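Uncharacterized protein (Pyrococcus furiosus, PDB 4XLZ) probably removes an acetyl group from N,N'-diacetylchitobiose, as a metal-binding deacetylase of carbohydrate esterase family 14. Local coordinates at residues A31-C36 with R129-D134; G49-K54 with E248-M253; V62-M67 with L99-I104; E93-L98 with L209-A214; A138-L143 with I187-T192. All blocks are in the same frame, centred on the assembly; numbering follows the deposited sequence.

Interactions 1, 3 and 5 share one parallel sheet, ordered 103-109, 61-68, 33-38, 135-139, 186-190. Interaction 3 pairs the two strands at one border of this order and interaction 5 the two at the other, with centres about 17 Å apart. Interaction 1 ties strand 33-38 to the end of helix 118-131, about 11 Å from the centre of interaction 3. Interaction 2 holds helix 43-57 to strand 247-250, which comes late in the chain, and encloses interactions 3, 4 and 5 in sequence. Interaction 4 joins helices 81-99 and 205-213. Elements late in the chain thus pack on helices 43-57 and 81-99, which come early in it. Interaction 5 also reaches the metal site, through Tyr191 and Asp43.

Interaction 1: residues A31-C36 with R129-D134; sequences AKKVIC and RKEKPD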
# COMPACT_ATOMS: atom_id res chain seq x y z
N ALA A 31 20.63 34.33 -2.59
CA ALA A 31 20.82 32.88 -2.63
C ALA A 31 22.27 32.58 -2.97
O ALA A 31 22.86 33.29 -3.84
CB ALA A 31 19.95 32.30 -3.69
N LYS A 32 22.87 31.67 -2.24
CA LYS A 32 24.16 31.07 -2.50
C LYS A 32 24.06 29.64 -3.10
O LYS A 32 24.93 29.20 -3.86
CB LYS A 32 25.09 31.05 -1.26
CG LYS A 32 25.42 32.54 -0.79
CD LYS A 32 26.93 32.77 -0.34
CE LYS A 32 27.27 32.43 1.15
NZ LYS A 32 26.26 33.05 2.10
N LYS A 33 22.98 28.90 -2.69
CA LYS A 33 22.90 27.49 -3.13
C LYS A 33 21.36 27.28 -3.26
O LYS A 33 20.64 27.57 -2.29
CB LYS A 33 23.51 26.55 -2.11
CG LYS A 33 23.34 25.09 -2.57
CD LYS A 33 23.75 23.97 -1.59
CE LYS A 33 25.26 24.09 -1.22
NZ LYS A 33 25.63 23.05 -0.20
N VAL A 34 20.95 26.75 -4.41
CA VAL A 34 19.49 26.41 -4.58
C VAL A 34 19.47 25.01 -5.11
O VAL A 34 20.34 24.49 -5.80
CB VAL A 34 18.76 27.40 -5.49
CG1 VAL A 34 18.90 28.82 -4.89
CG2 VAL A 34 19.32 27.34 -6.94
N ILE A 35 18.30 24.34 -4.78
CA ILE A 35 18.00 23.04 -5.38
C ILE A 35 16.79 23.20 -6.29
O ILE A 35 15.76 23.79 -5.88
CB ILE A 35 17.68 22.01 -4.26
CG1 ILE A 35 19.03 21.67 -3.56
CG2 ILE A 35 17.17 20.76 -4.94
CD1 ILE A 35 18.85 20.62 -2.49
N CYS A 36 16.96 22.69 -7.53
CA CYS A 36 15.83 22.67 -8.45
C CYS A 36 15.40 21.26 -8.62
O CYS A 36 16.14 20.38 -9.00
CB CYS A 36 16.31 23.20 -9.83
SG CYS A 36 16.91 24.96 -9.65
N ARG A 129 18.78 18.36 4.03
CA ARG A 129 19.57 18.55 5.25
C ARG A 129 21.02 18.41 4.90
O ARG A 129 21.83 19.15 5.58
CB ARG A 129 19.18 17.52 6.27
CG ARG A 129 17.79 17.79 6.87
CD ARG A 129 17.44 16.56 7.76
NE ARG A 129 16.13 16.90 8.46
CZ ARG A 129 15.37 15.98 9.13
NH1 ARG A 129 14.30 16.42 9.80
NH2 ARG A 129 15.68 14.68 9.05
N LYS A 130 21.44 17.60 3.97
CA LYS A 130 22.91 17.52 3.61
C LYS A 130 23.35 18.82 2.95
O LYS A 130 24.42 19.39 3.31
CB LYS A 130 23.10 16.38 2.66
CG LYS A 130 24.56 16.27 2.15
CD LYS A 130 25.56 15.81 3.16
CE LYS A 130 27.04 15.93 2.43
NZ LYS A 130 27.93 15.23 3.45
N GLU A 131 22.56 19.34 2.00
CA GLU A 131 23.05 20.45 1.19
C GLU A 131 22.75 21.77 1.82
O GLU A 131 23.43 22.80 1.45
CB GLU A 131 22.42 20.35 -0.24
CG GLU A 131 22.93 19.22 -1.07
CD GLU A 131 24.37 19.40 -1.64
OE1 GLU A 131 24.80 18.46 -2.25
OE2 GLU A 131 24.94 20.52 -1.37
N LYS A 132 21.77 21.93 2.70
CA LYS A 132 21.38 23.19 3.35
C LYS A 132 21.11 24.31 2.34
O LYS A 132 21.76 25.41 2.38
CB LYS A 132 22.53 23.60 4.33
CG LYS A 132 22.56 22.60 5.47
CD LYS A 132 23.64 23.02 6.54
CE LYS A 132 23.44 22.40 7.99
NZ LYS A 132 22.05 22.66 8.79
N PRO A 133 20.28 24.09 1.33
CA PRO A 133 20.08 25.12 0.32
C PRO A 133 19.31 26.30 0.87
O PRO A 133 18.37 26.23 1.74
CB PRO A 133 19.22 24.39 -0.76
CG PRO A 133 18.37 23.38 0.13
CD PRO A 133 19.52 22.85 1.04
N ASP A 134 19.60 27.48 0.28
CA ASP A 134 18.81 28.67 0.64
C ASP A 134 17.42 28.67 0.01
O ASP A 134 16.48 29.21 0.58
CB ASP A 134 19.55 30.06 0.16
CG ASP A 134 20.95 30.07 0.66
OD1 ASP A 134 21.88 29.89 -0.10
OD2 ASP A 134 21.09 30.12 1.93
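Lys33 and Asp134 hold the start of strand 33-38 against the loop that leaves helix 118-131. This is a helix-to-strand connection in a parallel alpha/beta fold. Asp134 OD1 takes two backbone N-H groups. Lys32 N lies 3.0 Å from Asp134 OD1 and comes from above the carboxylate plane. Lys33 N meets the same oxygen, also at 3.0 Å, nearly along its C-O bond. In return, Asp134 N donates to Lys33 O at 2.8 Å. The aspartate thus grips the strand entry by both backbone and side chain.

The Lys33 side chain carries its ammonium group to the end of the helix. Its CG is anti to the backbone N (chi1 177°). The chain is straight at chi2 and bends at chi3 (-60°), which keeps CE beside Glu131. NZ ends between the carbonyl and carboxylate oxygens of that residue. Lys33 NZ makes a salt bridge with Glu131 OE2 at 2.9 Å. It also bonds Glu131 O at 2.8 Å, on a lone pair in the carbonyl plane. The two side chains cross at about a right angle. One residue therefore offers both a carboxylate and a carbonyl to the same ammonium group.

Pro133 lays its ring against a buried part of the strand. Ile35 CD1 touches Pro133 CG at 3.8 Å, and Ile35 CG1 lies 3.9 Å from Pro133 CB.

Further out, Lys132 follows the helix with positive phi (53°), and the chain turns there toward the sheet. The second shell fixes Glu131. Its other oxygen, OE1, bonds Tyr105 OH and makes a salt bridge with Lys103 NZ.

Interaction 2: residues G49-K54 with E248-M253; sequences GGTIKK and EGFRVM
Glu248 reaches from its strand to the backbone of Gly50 and Thr51, and each carboxylate oxygen takes donors there. Glu248 OE2 accepts from Gly50 N at 2.9 Å. Glu248 OE1 accepts from Thr51 N at 2.8 Å. Both donors come on the syn side, somewhat out of the carboxylate plane. Thr51 OG1 adds a third bond, donating to Glu248 OE1 at 2.7 Å from a point almost in line with CD and OE1. The helix is kinked here: Gly50 N and Thr51 N have no bond to the turn before. The carboxylate replaces those missing acceptors. OE2 also makes a salt bridge with Lys208 NZ, so the buried charge is probably balanced. An alanine in place of Glu248 removes the carboxylate, and would probably leave Gly50 N, Thr51 N and Thr51 OG1 buried without this acceptor and the charge of Lys208 without its mate.

Phe250 meets Thr51 tip to tip. Thr51 OG1 lies at the ring edge, 3.5 Å from Phe250 CZ. The ring also packs edge-to-face on Phe28. The axes of helix 49-54 and strand 248-250 are nearly perpendicular, at 87°. Val199 of the paired strand 197-200 touches both Thr51 and Phe250, and Met48 of helix 43-57 touches Glu248 and Phe250.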
# COMPACT_ATOMS: atom_id res chain seq x y z
N GLY A 49 14.99 26.97 -17.25
CA GLY A 49 16.39 26.93 -17.74
C GLY A 49 17.06 28.34 -17.85
O GLY A 49 18.24 28.49 -17.49
N GLY A 50 16.32 29.34 -18.32
CA GLY A 50 16.91 30.71 -18.30
C GLY A 50 17.32 31.26 -16.99
O GLY A 50 18.42 31.80 -16.77
N THR A 51 16.45 31.04 -15.94
CA THR A 51 16.78 31.43 -14.65
C THR A 51 17.93 30.64 -14.00
O THR A 51 18.69 31.22 -13.29
CB THR A 51 15.48 31.35 -13.74
OG1 THR A 51 14.45 32.16 -14.32
CG2 THR A 51 15.71 31.74 -12.31
N ILE A 52 17.98 29.34 -14.30
CA ILE A 52 19.09 28.55 -13.80
C ILE A 52 20.44 29.14 -14.39
O ILE A 52 21.38 29.24 -13.62
CB ILE A 52 18.94 27.08 -14.27
CG1 ILE A 52 17.81 26.43 -13.40
CG2 ILE A 52 20.19 26.32 -14.06
CD1 ILE A 52 17.31 25.13 -14.03
N LYS A 53 20.41 29.49 -15.67
CA LYS A 53 21.68 30.10 -16.22
C LYS A 53 21.95 31.46 -15.59
O LYS A 53 23.10 31.70 -15.21
CB LYS A 53 21.50 30.20 -17.71
CG LYS A 53 22.84 30.93 -18.41
CD LYS A 53 24.02 29.98 -18.33
CE LYS A 53 25.45 30.48 -18.99
NZ LYS A 53 26.23 29.09 -18.79
N LYS A 54 20.94 32.31 -15.31
CA LYS A 54 21.18 33.58 -14.61
C LYS A 54 21.74 33.36 -13.29
O LYS A 54 22.68 34.01 -12.77
CB LYS A 54 19.91 34.40 -14.49
CG LYS A 54 19.50 35.04 -15.82
CD LYS A 54 18.31 36.07 -15.51
CE LYS A 54 18.13 37.37 -16.44
NZ LYS A 54 18.69 37.20 -17.82
N GLU A 248 10.29 33.84 -17.55
CA GLU A 248 9.94 32.61 -16.74
C GLU A 248 9.25 33.05 -15.45
O GLU A 248 9.68 33.94 -14.77
CB GLU A 248 11.23 31.86 -16.38
CG GLU A 248 11.73 31.07 -17.62
CD GLU A 248 13.11 30.43 -17.43
OE1 GLU A 248 13.72 30.65 -16.41
OE2 GLU A 248 13.49 29.70 -18.39
N GLY A 249 8.11 32.37 -15.19
CA GLY A 249 7.35 32.77 -14.04
C GLY A 249 7.48 31.82 -12.83
O GLY A 249 7.64 30.59 -13.02
N PHE A 250 7.35 32.44 -11.67
CA PHE A 250 7.49 31.68 -10.39
C PHE A 250 6.41 32.23 -9.49
O PHE A 250 6.05 33.41 -9.44
CB PHE A 250 8.85 31.97 -9.76
CG PHE A 250 9.96 31.51 -10.61
CD1 PHE A 250 10.43 30.19 -10.61
CD2 PHE A 250 10.60 32.45 -11.52
CE1 PHE A 250 11.41 29.72 -11.48
CE2 PHE A 250 11.57 31.96 -12.40
CZ PHE A 250 12.03 30.62 -12.39
N ARG A 251 5.92 31.31 -8.62
CA ARG A 251 5.07 31.74 -7.55
C ARG A 251 5.81 31.55 -6.23
O ARG A 251 6.34 30.52 -5.91
CB ARG A 251 3.74 30.92 -7.47
CG ARG A 251 2.82 31.47 -6.40
CD ARG A 251 1.47 30.79 -6.44
NE ARG A 251 0.61 31.38 -5.39
CZ ARG A 251 -0.01 32.54 -5.53
NH1 ARG A 251 0.08 33.24 -6.68
NH2 ARG A 251 -0.80 32.98 -4.49
N VAL A 252 5.87 32.69 -5.53
CA VAL A 252 6.54 32.73 -4.22
C VAL A 252 5.58 33.25 -3.20
O VAL A 252 4.79 34.19 -3.48
CB VAL A 252 7.84 33.63 -4.23
CG1 VAL A 252 8.54 33.65 -2.88
CG2 VAL A 252 8.83 33.20 -5.37
N MSE A 253 5.50 32.63 -2.01
CA MSE A 253 4.59 33.10 -0.98
C MSE A 253 5.34 32.92 0.38
O MSE A 253 6.29 32.14 0.51
CB MSE A 253 3.35 32.15 -0.84
CG MSE A 253 2.52 32.04 -2.14
SE MSE A 253 0.83 31.18 -1.83
CE MSE A 253 1.64 29.36 -1.46

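Interaction 3: residues V62-M67 with L99-I104; sequences VIYICM and LGVRKI
Tyr64 turns one ring face to Val101, and its side chain crosses that of the valine at about a right angle. Val101 CG1 sits over this face, 3.9 Å from the ring centroid and 14° off the normal, a CH-pi contact. Val101 CG2 lies closer to the far part of the ring, 3.6 Å from Tyr64 CE1. The same methyl group touches Val62 CG1 at 3.8 Å. Val101 thus packs on two side chains of the strand, Val62 and Tyr64. With Tyr64 CG anti to the carbonyl carbon (chi1 -75°), the side chain starts out alongside Ile104. The isoleucine points the same way, with Ile104 CG1 3.9 Å from Tyr64 CD2. At the hydroxyl end, Leu99 CD1 comes within 3.7 Å of Tyr64 OH. An alanine in place of Tyr64 would probably open a gap here, leaving Val101 CG1 and Leu99 CD1 without the surface they pack on.

The backbones pair in parallel at Tyr64 and Ile104. Tyr64 N donates to Lys103 O at 3.0 Å, almost straight (170°). Nearer the start of strand 61-68, two waters bridge the backbones: one joins Val62 N to Gly100 O, the other Val62 O to Arg102 N. Gly100 ends the preceding helix in a Schellman motif.

The contact closes a beta-alpha-beta unit of strand 61-68, helix 81-99 and strand 103-109. Strand 61-68 also bonds to strand 33-38 on its other side. Ile52 of helix 43-57 packs on Val62, Tyr64, Leu99 and Val101.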
# COMPACT_ATOMS: atom_id res chain seq x y z
N VAL A 62 23.77 25.81 -8.26
CA VAL A 62 22.43 25.20 -8.60
C VAL A 62 22.67 23.75 -8.69
O VAL A 62 23.51 23.18 -9.37
CB VAL A 62 21.90 25.72 -9.98
CG1 VAL A 62 20.57 24.99 -10.22
CG2 VAL A 62 21.72 27.24 -9.99
N ILE A 63 21.83 23.02 -7.85
CA ILE A 63 21.86 21.54 -7.79
C ILE A 63 20.47 20.99 -8.20
O ILE A 63 19.50 21.58 -7.80
CB ILE A 63 22.14 21.13 -6.28
CG1 ILE A 63 23.58 21.67 -5.92
CG2 ILE A 63 22.04 19.60 -6.12
CD1 ILE A 63 23.73 21.63 -4.37
N TYR A 64 20.48 19.93 -8.94
CA TYR A 64 19.14 19.31 -9.34
C TYR A 64 18.90 18.09 -8.43
O TYR A 64 19.82 17.36 -8.03
CB TYR A 64 19.21 18.72 -10.71
CG TYR A 64 19.21 19.74 -11.84
CD1 TYR A 64 19.17 21.11 -11.65
CD2 TYR A 64 19.25 19.18 -13.10
CE1 TYR A 64 19.13 22.01 -12.81
CE2 TYR A 64 19.20 20.04 -14.27
CZ TYR A 64 19.16 21.37 -14.04
OH TYR A 64 19.17 22.24 -15.14
N ILE A 65 17.59 17.93 -8.13
CA ILE A 65 17.11 16.58 -7.72
C ILE A 65 16.13 16.12 -8.81
O ILE A 65 15.20 16.92 -9.08
CB ILE A 65 16.37 16.60 -6.40
CG1 ILE A 65 17.33 17.02 -5.28
CG2 ILE A 65 15.87 15.16 -6.09
CD1 ILE A 65 16.60 17.29 -3.89
N CYS A 66 16.40 15.01 -9.42
CA CYS A 66 15.49 14.47 -10.46
C CYS A 66 14.77 13.31 -9.81
O CYS A 66 15.35 12.32 -9.40
CB CYS A 66 16.32 14.07 -11.70
SG CYS A 66 15.18 13.72 -13.08
N MSE A 67 13.44 13.41 -9.81
CA MSE A 67 12.66 12.40 -9.01
C MSE A 67 12.56 11.06 -9.68
O MSE A 67 12.58 10.02 -9.06
CB MSE A 67 11.18 12.87 -8.90
CG MSE A 67 10.99 14.30 -8.33
SE MSE A 67 11.74 14.46 -6.50
CE MSE A 67 10.55 13.32 -5.59
N LEU A 99 23.80 24.92 -18.70
CA LEU A 99 23.21 25.86 -17.78
C LEU A 99 24.03 26.17 -16.51
O LEU A 99 23.57 26.94 -15.68
CB LEU A 99 21.77 25.29 -17.34
CG LEU A 99 20.87 25.07 -18.56
CD1 LEU A 99 19.49 24.53 -18.04
CD2 LEU A 99 20.61 26.42 -19.28
N GLY A 100 25.23 25.57 -16.38
CA GLY A 100 26.10 25.91 -15.23
C GLY A 100 25.82 25.06 -14.01
O GLY A 100 26.33 25.36 -12.94
N VAL A 101 25.07 23.97 -14.26
CA VAL A 101 24.75 23.09 -13.07
C VAL A 101 25.81 21.98 -13.00
O VAL A 101 26.07 21.28 -14.02
CB VAL A 101 23.30 22.51 -13.34
CG1 VAL A 101 22.93 21.32 -12.26
CG2 VAL A 101 22.33 23.59 -13.31
N ARG A 102 26.30 21.72 -11.77
CA ARG A 102 27.37 20.74 -11.69
C ARG A 102 27.03 19.54 -10.83
O ARG A 102 27.89 18.70 -10.59
CB ARG A 102 28.61 21.37 -10.97
CG ARG A 102 29.27 22.51 -11.83
CD ARG A 102 30.22 23.38 -10.97
NE ARG A 102 30.20 24.74 -11.55
CZ ARG A 102 30.84 25.11 -12.67
NH1 ARG A 102 31.61 24.25 -13.34
NH2 ARG A 102 30.73 26.35 -13.13
N LYS A 103 25.81 19.46 -10.31
CA LYS A 103 25.51 18.30 -9.42
C LYS A 103 24.01 17.93 -9.60
O LYS A 103 23.17 18.83 -9.53
CB LYS A 103 25.75 18.64 -7.98
CG LYS A 103 25.59 17.43 -7.05
CD LYS A 103 25.79 17.83 -5.56
CE LYS A 103 27.21 18.06 -5.08
NZ LYS A 103 27.27 18.01 -3.47
N ILE A 104 23.82 16.65 -9.81
CA ILE A 104 22.39 16.15 -9.99
C ILE A 104 22.29 14.94 -9.03
O ILE A 104 23.13 14.00 -9.08
CB ILE A 104 22.17 15.65 -11.40
CG1 ILE A 104 22.34 16.85 -12.44
CG2 ILE A 104 20.72 15.12 -11.48
CD1 ILE A 104 22.46 16.29 -13.89
O HOH W 1 25.57 26.43 -10.47
O HOH W 2 26.13 23.00 -9.39

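Interaction 4: residues E93-L98 with L209-A214; sequences EESAKL and LKAIRA
The carbonyl group of Ala211 is met by Ser95 from above its plane. Ser95 OG donates to Ala211 O at 2.8 Å, with the donor 42° out of that plane. The other flat group is the carboxylate of Glu94. Its OE2 lies 3.8 Å from Ala214 CB. That oxygen also faces Arg216 NH1, but only as a long, weak ion pair.

The motif is an antiparallel helix pair. Helix 93-98 and helix 209-213 run at 166° to each other, and their axes approach to 8.5 Å. The small residues Ser95, Ala211 and Ala214 line the interface and let the backbones come close. Ser95 CA and Ala211 CA are only 4.7 Å apart. The serine OG is anti to its own backbone N (chi1 -179°), which sends it across to the other helix. Its bond lands on a carbonyl near the end of helix 205-213. A weak bond to His215 NE2 gives the same hydroxyl a second partner.

Leu98 lies one turn further along helix 81-99. It points toward the partner and packs over the backbone of Ala211. Lys210 borders it on the exposed side, and the two side chains cross at about a right angle. The lysine chain is extended and touches the leucine at CG and NZ. Ala45 of helix 43-57 also touches Ser95. At the outer margin, Leu98 CD1 lies 4.1 Å from Lys210 CG, and Leu98 CD2 lies 4.0 Å from Lys210 NZ.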
# COMPACT_ATOMS: atom_id res chain seq x y z
N GLU A 93 23.04 15.42 -18.22
CA GLU A 93 24.39 15.95 -17.86
C GLU A 93 24.81 17.00 -18.92
O GLU A 93 25.44 17.98 -18.54
CB GLU A 93 25.38 14.78 -17.85
CG GLU A 93 25.09 13.92 -16.48
CD GLU A 93 25.82 12.57 -16.50
OE1 GLU A 93 26.34 12.11 -17.57
OE2 GLU A 93 25.89 11.97 -15.40
N GLU A 94 24.52 16.74 -20.18
CA GLU A 94 24.92 17.75 -21.24
C GLU A 94 24.06 19.03 -21.08
O GLU A 94 24.54 20.14 -21.17
CB GLU A 94 24.74 17.11 -22.57
CG GLU A 94 24.87 18.14 -23.80
CD GLU A 94 24.71 17.41 -25.23
OE1 GLU A 94 25.21 16.26 -25.32
OE2 GLU A 94 24.13 17.95 -26.24
N SER A 95 22.73 18.90 -20.85
CA SER A 95 21.92 20.07 -20.66
C SER A 95 22.36 20.88 -19.48
O SER A 95 22.46 22.10 -19.45
CB SER A 95 20.47 19.51 -20.44
OG SER A 95 19.51 20.55 -20.25
N ALA A 96 22.58 20.19 -18.34
CA ALA A 96 23.00 20.84 -17.16
C ALA A 96 24.35 21.57 -17.30
O ALA A 96 24.49 22.69 -16.77
CB ALA A 96 23.14 19.74 -16.05
N LYS A 97 25.27 20.97 -18.05
CA LYS A 97 26.59 21.64 -18.33
C LYS A 97 26.34 23.00 -19.04
O LYS A 97 26.92 24.04 -18.63
CB LYS A 97 27.45 20.72 -19.18
CG LYS A 97 28.86 21.33 -19.36
CD LYS A 97 29.70 20.16 -20.00
CE LYS A 97 30.73 20.64 -21.13
NZ LYS A 97 31.68 21.65 -20.63
N LEU A 98 25.41 23.02 -19.99
CA LEU A 98 25.08 24.32 -20.66
C LEU A 98 24.54 25.37 -19.77
O LEU A 98 24.72 26.59 -19.95
CB LEU A 98 24.12 24.12 -21.80
CG LEU A 98 24.54 23.17 -22.95
CD1 LEU A 98 23.42 22.66 -23.91
CD2 LEU A 98 25.56 24.03 -23.81
N LEU A 209 16.59 27.13 -25.23
CA LEU A 209 16.13 26.14 -26.13
C LEU A 209 17.20 25.10 -26.54
O LEU A 209 16.89 23.94 -26.76
CB LEU A 209 15.59 26.80 -27.48
CG LEU A 209 14.44 27.74 -27.17
CD1 LEU A 209 14.05 28.40 -28.56
CD2 LEU A 209 13.16 26.93 -26.86
N LYS A 210 18.48 25.55 -26.57
CA LYS A 210 19.54 24.58 -26.82
C LYS A 210 19.64 23.52 -25.66
O LYS A 210 19.89 22.31 -25.97
CB LYS A 210 20.87 25.36 -27.02
CG LYS A 210 22.03 24.43 -27.31
CD LYS A 210 23.41 25.26 -27.39
CE LYS A 210 24.46 24.25 -27.90
NZ LYS A 210 25.79 24.96 -27.72
N ALA A 211 19.54 24.07 -24.45
CA ALA A 211 19.59 23.14 -23.28
C ALA A 211 18.42 22.19 -23.28
O ALA A 211 18.53 21.02 -22.80
CB ALA A 211 19.70 23.98 -21.97
N ILE A 212 17.26 22.64 -23.75
CA ILE A 212 16.13 21.68 -23.90
C ILE A 212 16.35 20.61 -24.97
O ILE A 212 16.17 19.42 -24.80
CB ILE A 212 14.80 22.47 -24.12
CG1 ILE A 212 14.59 23.34 -22.86
CG2 ILE A 212 13.67 21.53 -24.45
CD1 ILE A 212 13.43 24.44 -23.14
N ARG A 213 16.87 21.10 -26.17
CA ARG A 213 17.06 20.17 -27.25
C ARG A 213 18.19 19.16 -27.02
O ARG A 213 18.22 18.12 -27.70
CB ARG A 213 17.31 21.00 -28.61
CG ARG A 213 16.05 21.56 -29.15
CD ARG A 213 16.02 21.47 -30.75
NE ARG A 213 15.71 20.14 -31.17
CZ ARG A 213 15.42 19.73 -32.41
NH1 ARG A 213 15.46 20.63 -33.49
NH2 ARG A 213 15.23 18.49 -32.66
N ALA A 214 19.06 19.47 -26.01
CA ALA A 214 20.06 18.51 -25.60
C ALA A 214 19.44 17.14 -25.14
O ALA A 214 20.09 16.07 -25.22
CB ALA A 214 20.90 19.05 -24.49

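Interaction 5: residues A138-L143 with I187-T192; sequences APDPWL and IALYYT
Tyr190 folds its ring back against the strand it pairs with, at Ala138 and Pro139. Its CG takes the crowded position between the backbone N and the carbonyl carbon (chi1 62°). Pro139 N lies over one ring face, 3.8 Å above the plane and toward the rim. The proline ring and the phenol run side by side, pointing the same way. The hydroxyl then bonds Ile37 O.

Strands 135-139 and 186-190 pair in parallel here, at the end of the sheet order opposite strand 103-109. Tyr190 N donates to Ala138 O at 2.9 Å. Asp140 N donates to Tyr190 O, also at 2.9 Å. Both chains turn off just beyond. Residues Asp140 to Leu143 form a type I turn, and Tyr191 has positive phi (54°). Loops leaving the C-terminal ends of such strands commonly line the active site in parallel alpha/beta folds. Tyr191 fits this, because its OH bonds Asp43, a ligand of the cadmium ion. The edge of its ring rests near Pro139 CB.

Asp140 links the two departing chains. Thr192 OG1 donates to Asp140 OD1 at 2.7 Å, on the anti lone pair. Asp140 OD2 accepts from Trp142 N at 2.9 Å, from above the carboxylate plane, in an Asx turn. A water joins Asp140 O to Tyr191 O. Leu189 crosses the Asp140 side chain at about a right angle, and its CD1 lies at the indole edge, 4.2 Å from Trp142 CZ3. The indole also stacks edge-to-face with Tyr145 of a neighbouring subunit.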
# COMPACT_ATOMS: atom_id res chain seq x y z
N ALA A 138 10.38 24.01 -7.39
CA ALA A 138 9.65 22.77 -7.76
C ALA A 138 8.43 23.16 -8.60
O ALA A 138 8.01 24.34 -8.57
CB ALA A 138 9.17 22.06 -6.44
N PRO A 139 7.80 22.18 -9.28
CA PRO A 139 6.53 22.51 -9.98
C PRO A 139 5.42 22.94 -9.07
O PRO A 139 5.35 22.41 -7.95
CB PRO A 139 6.13 21.19 -10.70
CG PRO A 139 7.50 20.43 -10.83
CD PRO A 139 8.23 20.79 -9.51
N ASP A 140 4.54 23.80 -9.53
CA ASP A 140 3.35 24.17 -8.76
C ASP A 140 2.35 23.01 -8.88
O ASP A 140 1.80 22.78 -9.96
CB ASP A 140 2.80 25.44 -9.45
CG ASP A 140 1.55 25.96 -8.80
OD1 ASP A 140 1.16 27.15 -9.08
OD2 ASP A 140 0.90 25.24 -8.00
N PRO A 141 2.07 22.31 -7.77
CA PRO A 141 1.16 21.13 -7.93
C PRO A 141 -0.28 21.53 -8.10
O PRO A 141 -1.04 20.61 -8.45
CB PRO A 141 1.39 20.43 -6.52
CG PRO A 141 1.64 21.64 -5.55
CD PRO A 141 2.58 22.59 -6.39
N TRP A 142 -0.58 22.78 -8.00
CA TRP A 142 -1.98 23.22 -8.23
C TRP A 142 -2.14 23.76 -9.65
O TRP A 142 -3.23 24.35 -9.96
CB TRP A 142 -2.32 24.36 -7.28
CG TRP A 142 -2.30 23.82 -5.82
CD1 TRP A 142 -3.25 23.01 -5.23
CD2 TRP A 142 -1.24 24.04 -4.87
NE1 TRP A 142 -2.84 22.73 -3.91
CE2 TRP A 142 -1.62 23.36 -3.68
CE3 TRP A 142 -0.09 24.82 -4.89
CZ2 TRP A 142 -0.82 23.40 -2.50
CZ3 TRP A 142 0.77 24.80 -3.75
CH2 TRP A 142 0.35 24.12 -2.58
N LEU A 143 -1.22 23.52 -10.57
CA LEU A 143 -1.44 24.01 -11.98
C LEU A 143 -2.73 23.39 -12.52
O LEU A 143 -2.95 22.16 -12.54
CB LEU A 143 -0.25 23.47 -12.74
CG LEU A 143 -0.34 23.80 -14.28
CD1 LEU A 143 -0.16 25.39 -14.46
CD2 LEU A 143 0.79 23.10 -15.08
N ILE A 187 10.85 29.03 -1.06
CA ILE A 187 10.41 28.06 -2.15
C ILE A 187 9.95 28.97 -3.34
O ILE A 187 9.28 30.04 -3.13
CB ILE A 187 9.19 27.31 -1.66
CG1 ILE A 187 9.71 26.34 -0.63
CG2 ILE A 187 8.56 26.49 -2.85
CD1 ILE A 187 8.43 25.71 0.13
N ALA A 188 10.26 28.46 -4.53
CA ALA A 188 9.62 29.12 -5.69
C ALA A 188 9.04 28.04 -6.58
O ALA A 188 9.74 27.10 -6.93
CB ALA A 188 10.75 29.96 -6.47
N LEU A 189 7.77 28.23 -6.99
CA LEU A 189 7.07 27.17 -7.79
C LEU A 189 7.13 27.63 -9.26
O LEU A 189 6.67 28.73 -9.60
CB LEU A 189 5.62 27.04 -7.35
CG LEU A 189 5.60 26.65 -5.84
CD1 LEU A 189 4.07 26.59 -5.56
CD2 LEU A 189 6.27 25.30 -5.58
N TYR A 190 7.65 26.74 -10.10
CA TYR A 190 7.60 27.01 -11.57
C TYR A 190 6.50 26.17 -12.19
O TYR A 190 5.76 25.49 -11.50
CB TYR A 190 8.97 26.77 -12.21
CG TYR A 190 9.57 25.32 -12.15
CD1 TYR A 190 10.34 24.85 -11.01
CD2 TYR A 190 9.32 24.42 -13.19
CE1 TYR A 190 10.83 23.58 -11.06
CE2 TYR A 190 9.85 23.11 -13.17
CZ TYR A 190 10.56 22.70 -12.06
OH TYR A 190 11.07 21.41 -12.14
N TYR A 191 6.34 26.23 -13.52
CA TYR A 191 5.21 25.58 -14.17
C TYR A 191 3.89 26.08 -13.53
O TYR A 191 3.04 25.23 -13.08
CB TYR A 191 5.29 24.05 -14.17
CG TYR A 191 6.28 23.34 -15.09
CD1 TYR A 191 6.59 23.85 -16.37
CD2 TYR A 191 6.87 22.13 -14.68
CE1 TYR A 191 7.43 23.16 -17.20
CE2 TYR A 191 7.75 21.39 -15.53
CZ TYR A 191 8.02 21.96 -16.79
OH TYR A 191 8.74 21.18 -17.60
N THR A 192 3.75 27.42 -13.41
CA THR A 192 2.63 27.99 -12.63
C THR A 192 1.72 28.85 -13.46
O THR A 192 2.22 29.60 -14.36
CB THR A 192 3.19 28.73 -11.43
OG1 THR A 192 2.08 29.16 -10.61
CG2 THR A 192 4.06 29.99 -11.79
O HOH W 3 3.25 22.57 -12.22